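Local coordinates for cell surface protein (Faecalibacterium prausnitzii A2-165, PDB 4GT6), which is of unknown function but, through this leucine-rich-repeat region of a longer extracellular protein, probably binds other proteins at the bacterial cell surface, at residues T27-T30 / G31-R35. Sequence-based numbering, arbitrary orientation.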
ATOM      1  N   THR A  27     -23.660 -13.838 -14.637  1.00 15.02           N
ATOM      2  CA  THR A  27     -22.453 -13.707 -15.462  1.00 14.36           C
ATOM      3  C   THR A  27     -22.450 -12.474 -16.369  1.00 17.52           C
ATOM      4  O   THR A  27     -21.389 -12.111 -16.872  1.00 17.45           O
ATOM      5  CB  THR A  27     -22.253 -14.972 -16.314  1.00 20.97           C
ATOM      6  OG1 THR A  27     -23.443 -15.207 -17.073  1.00 20.58           O
ATOM      7  CG2 THR A  27     -21.884 -16.201 -15.465  1.00 20.87           C
ATOM      8  N   LYS A  28     -23.612 -11.849 -16.586  0.50 14.74           N
ATOM      9  CA  LYS A  28     -23.741 -10.658 -17.432  0.50 14.21           C
ATOM     10  C   LYS A  28     -24.956  -9.847 -17.013  0.50 18.39           C
ATOM     11  O   LYS A  28     -25.957 -10.410 -16.558  0.50 17.78           O
ATOM     12  CB  LYS A  28     -23.873 -11.072 -18.927  0.50 16.22           C
ATOM     13  CG  LYS A  28     -23.738  -9.922 -19.944  0.50 16.16           C
ATOM     14  CD  LYS A  28     -23.835 -10.417 -21.399  0.50 16.53           C
ATOM     15  CE  LYS A  28     -23.342  -9.358 -22.358  0.50 28.49           C
ATOM     16  NZ  LYS A  28     -23.152  -9.894 -23.732  0.50 38.94           N
ATOM     17  N   TYR A  29     -24.872  -8.528 -17.187  1.00 15.94           N
ATOM     18  CA  TYR A  29     -25.983  -7.621 -16.958  1.00 16.36           C
ATOM     19  C   TYR A  29     -26.152  -6.834 -18.257  1.00 20.73           C
ATOM     20  O   TYR A  29     -25.179  -6.231 -18.720  1.00 18.10           O
ATOM     21  CB  TYR A  29     -25.749  -6.710 -15.758  1.00 16.67           C
ATOM     22  CG  TYR A  29     -26.780  -5.607 -15.676  1.00 15.96           C
ATOM     23  CD1 TYR A  29     -28.099  -5.883 -15.311  1.00 17.60           C
ATOM     24  CD2 TYR A  29     -26.444  -4.290 -15.972  1.00 16.34           C
ATOM     25  CE1 TYR A  29     -29.040  -4.863 -15.182  1.00 18.78           C
ATOM     26  CE2 TYR A  29     -27.379  -3.261 -15.857  1.00 16.61           C
ATOM     27  CZ  TYR A  29     -28.669  -3.552 -15.446  1.00 20.13           C
ATOM     28  OH  TYR A  29     -29.574  -2.540 -15.300  1.00 19.10           O
ATOM     29  N   THR A  30     -27.362  -6.846 -18.841  1.00 17.75           N
ATOM     30  CA  THR A  30     -27.581  -6.210 -20.156  1.00 19.03           C
ATOM     31  C   THR A  30     -28.442  -4.941 -20.076  1.00 21.66           C
ATOM     32  O   THR A  30     -28.808  -4.381 -21.121  1.00 21.47           O
ATOM     33  CB  THR A  30     -28.229  -7.231 -21.108  1.00 22.68           C
ATOM     34  OG1 THR A  30     -29.528  -7.563 -20.609  1.00 19.95           O
ATOM     35  CG2 THR A  30     -27.377  -8.481 -21.290  1.00 20.75           C
ATOM     36  N   GLY A  31     -28.735  -4.480 -18.862  1.00 18.21           N
ATOM     37  CA  GLY A  31     -29.523  -3.260 -18.685  1.00 18.20           C
ATOM     38  C   GLY A  31     -28.673  -1.993 -18.630  1.00 20.58           C
ATOM     39  O   GLY A  31     -27.488  -2.006 -18.969  1.00 20.19           O
ATOM     40  N   ASN A  32     -29.270  -0.895 -18.185  1.00 16.91           N
ATOM     41  CA  ASN A  32     -28.576   0.390 -18.094  1.00 16.90           C
ATOM     42  C   ASN A  32     -29.069   1.189 -16.868  1.00 19.85           C
ATOM     43  O   ASN A  32     -29.017   2.415 -16.870  1.00 20.32           O
ATOM     44  CB  ASN A  32     -28.745   1.218 -19.395  1.00 19.24           C
ATOM     45  CG  ASN A  32     -30.180   1.501 -19.766  1.00 27.44           C
ATOM     46  OD1 ASN A  32     -31.077   1.515 -18.922  1.00 19.58           O
ATOM     47  ND2 ASN A  32     -30.423   1.713 -21.052  1.00 24.27           N
ATOM     48  N   GLU A  33     -29.497   0.503 -15.815  1.00 16.32           N
ATOM     49  CA  GLU A  33     -29.958   1.173 -14.583  1.00 16.13           C
ATOM     50  C   GLU A  33     -28.809   1.851 -13.841  1.00 18.59           C
ATOM     51  O   GLU A  33     -27.653   1.435 -13.983  1.00 16.52           O
ATOM     52  CB  GLU A  33     -30.606   0.141 -13.632  1.00 17.05           C
ATOM     53  CG  GLU A  33     -31.804  -0.581 -14.232  1.00 22.29           C
ATOM     54  CD  GLU A  33     -32.181  -1.814 -13.431  1.00 32.11           C
ATOM     55  OE1 GLU A  33     -31.520  -2.869 -13.584  1.00 23.46           O
ATOM     56  OE2 GLU A  33     -33.103  -1.697 -12.596  1.00 23.45           O
ATOM     57  N   HIS A  34     -29.135   2.868 -13.031  1.00 16.76           N
ATOM     58  CA  HIS A  34     -28.189   3.573 -12.169  1.00 17.09           C
ATOM     59  C   HIS A  34     -28.348   3.098 -10.716  1.00 18.66           C
ATOM     60  O   HIS A  34     -27.476   3.366  -9.888  1.00 17.11           O
ATOM     61  CB  HIS A  34     -28.320   5.108 -12.288  1.00 18.40           C
ATOM     62  CG  HIS A  34     -29.650   5.637 -11.853  1.00 22.78           C
ATOM     63  ND1 HIS A  34     -30.729   5.697 -12.723  1.00 26.34           N
ATOM     64  CD2 HIS A  34     -30.023   6.134 -10.655  1.00 24.60           C
ATOM     65  CE1 HIS A  34     -31.731   6.195 -12.010  1.00 25.79           C
ATOM     66  NE2 HIS A  34     -31.345   6.487 -10.766  1.00 25.45           N
ATOM     67  N   ARG A  35     -29.464   2.411 -10.413  1.00 16.77           N
ATOM     68  CA  ARG A  35     -29.725   1.757  -9.115  1.00 16.32           C
ATOM     69  C   ARG A  35     -29.935   0.283  -9.414  1.00 19.99           C
ATOM     70  O   ARG A  35     -30.947  -0.093 -10.018  1.00 19.55           O
ATOM     71  CB  ARG A  35     -30.948   2.336  -8.380  1.00 20.70           C
ATOM     72  CG  ARG A  35     -30.918   3.835  -8.158  1.00 24.97           C
ATOM     73  CD  ARG A  35     -31.994   4.265  -7.147  1.00 35.75           C
ATOM     74  NE  ARG A  35     -31.680   3.784  -5.791  1.00 59.11           N
ATOM     75  CZ  ARG A  35     -30.770   4.327  -4.979  1.00 72.65           C
ATOM     76  NH1 ARG A  35     -30.071   5.387  -5.366  1.00 61.06           N
ATOM     77  NH2 ARG A  35     -30.539   3.800  -3.784  1.00 54.98           N
TER
HETATM   78  O   HOH W   1     -25.359  -3.453 -19.564  1.00 23.08           O
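Tyr29 holds its CG anti to the backbone N (chi1 170°), which lays the ring along the chain that follows it, while Glu33 turns its CG beside its own N (chi1 -60°) and runs extended to CD, bringing its carboxylate back to the phenol. The case illustrates how a tyrosine can close a short turn through its hydroxyl. Tyr29 OH donates to the anti lone pair of Glu33 OE1 at 2.6 Å, and that oxygen sits at the edge of the ring, near its plane; the two side chains cross at about a right angle. The same hydroxyl accepts from Glu33 N at 3.1 Å, with a fairly straight N-H...O angle of 162°, so one oxygen is gripped by backbone and side chain of a single residue. Gly31 passes over one face of the ring, its N 3.4 Å above the ring plane and its C 3.3 Å from Tyr29 CE2. A water donates to both Tyr29 O and Gly31 O, bridging the bend. A phenylalanine at Tyr29 would probably keep the packing under Gly31 but leave Glu33 N and its carboxylate without their shared mate. The rings of Tyr14 and Phe59 also meet Tyr29. The turn follows strand 24-29, which pairs with strands 14-18 and 47-54, and leads into strand 35-37, near the N-terminal end of the elongated repeat-containing chain.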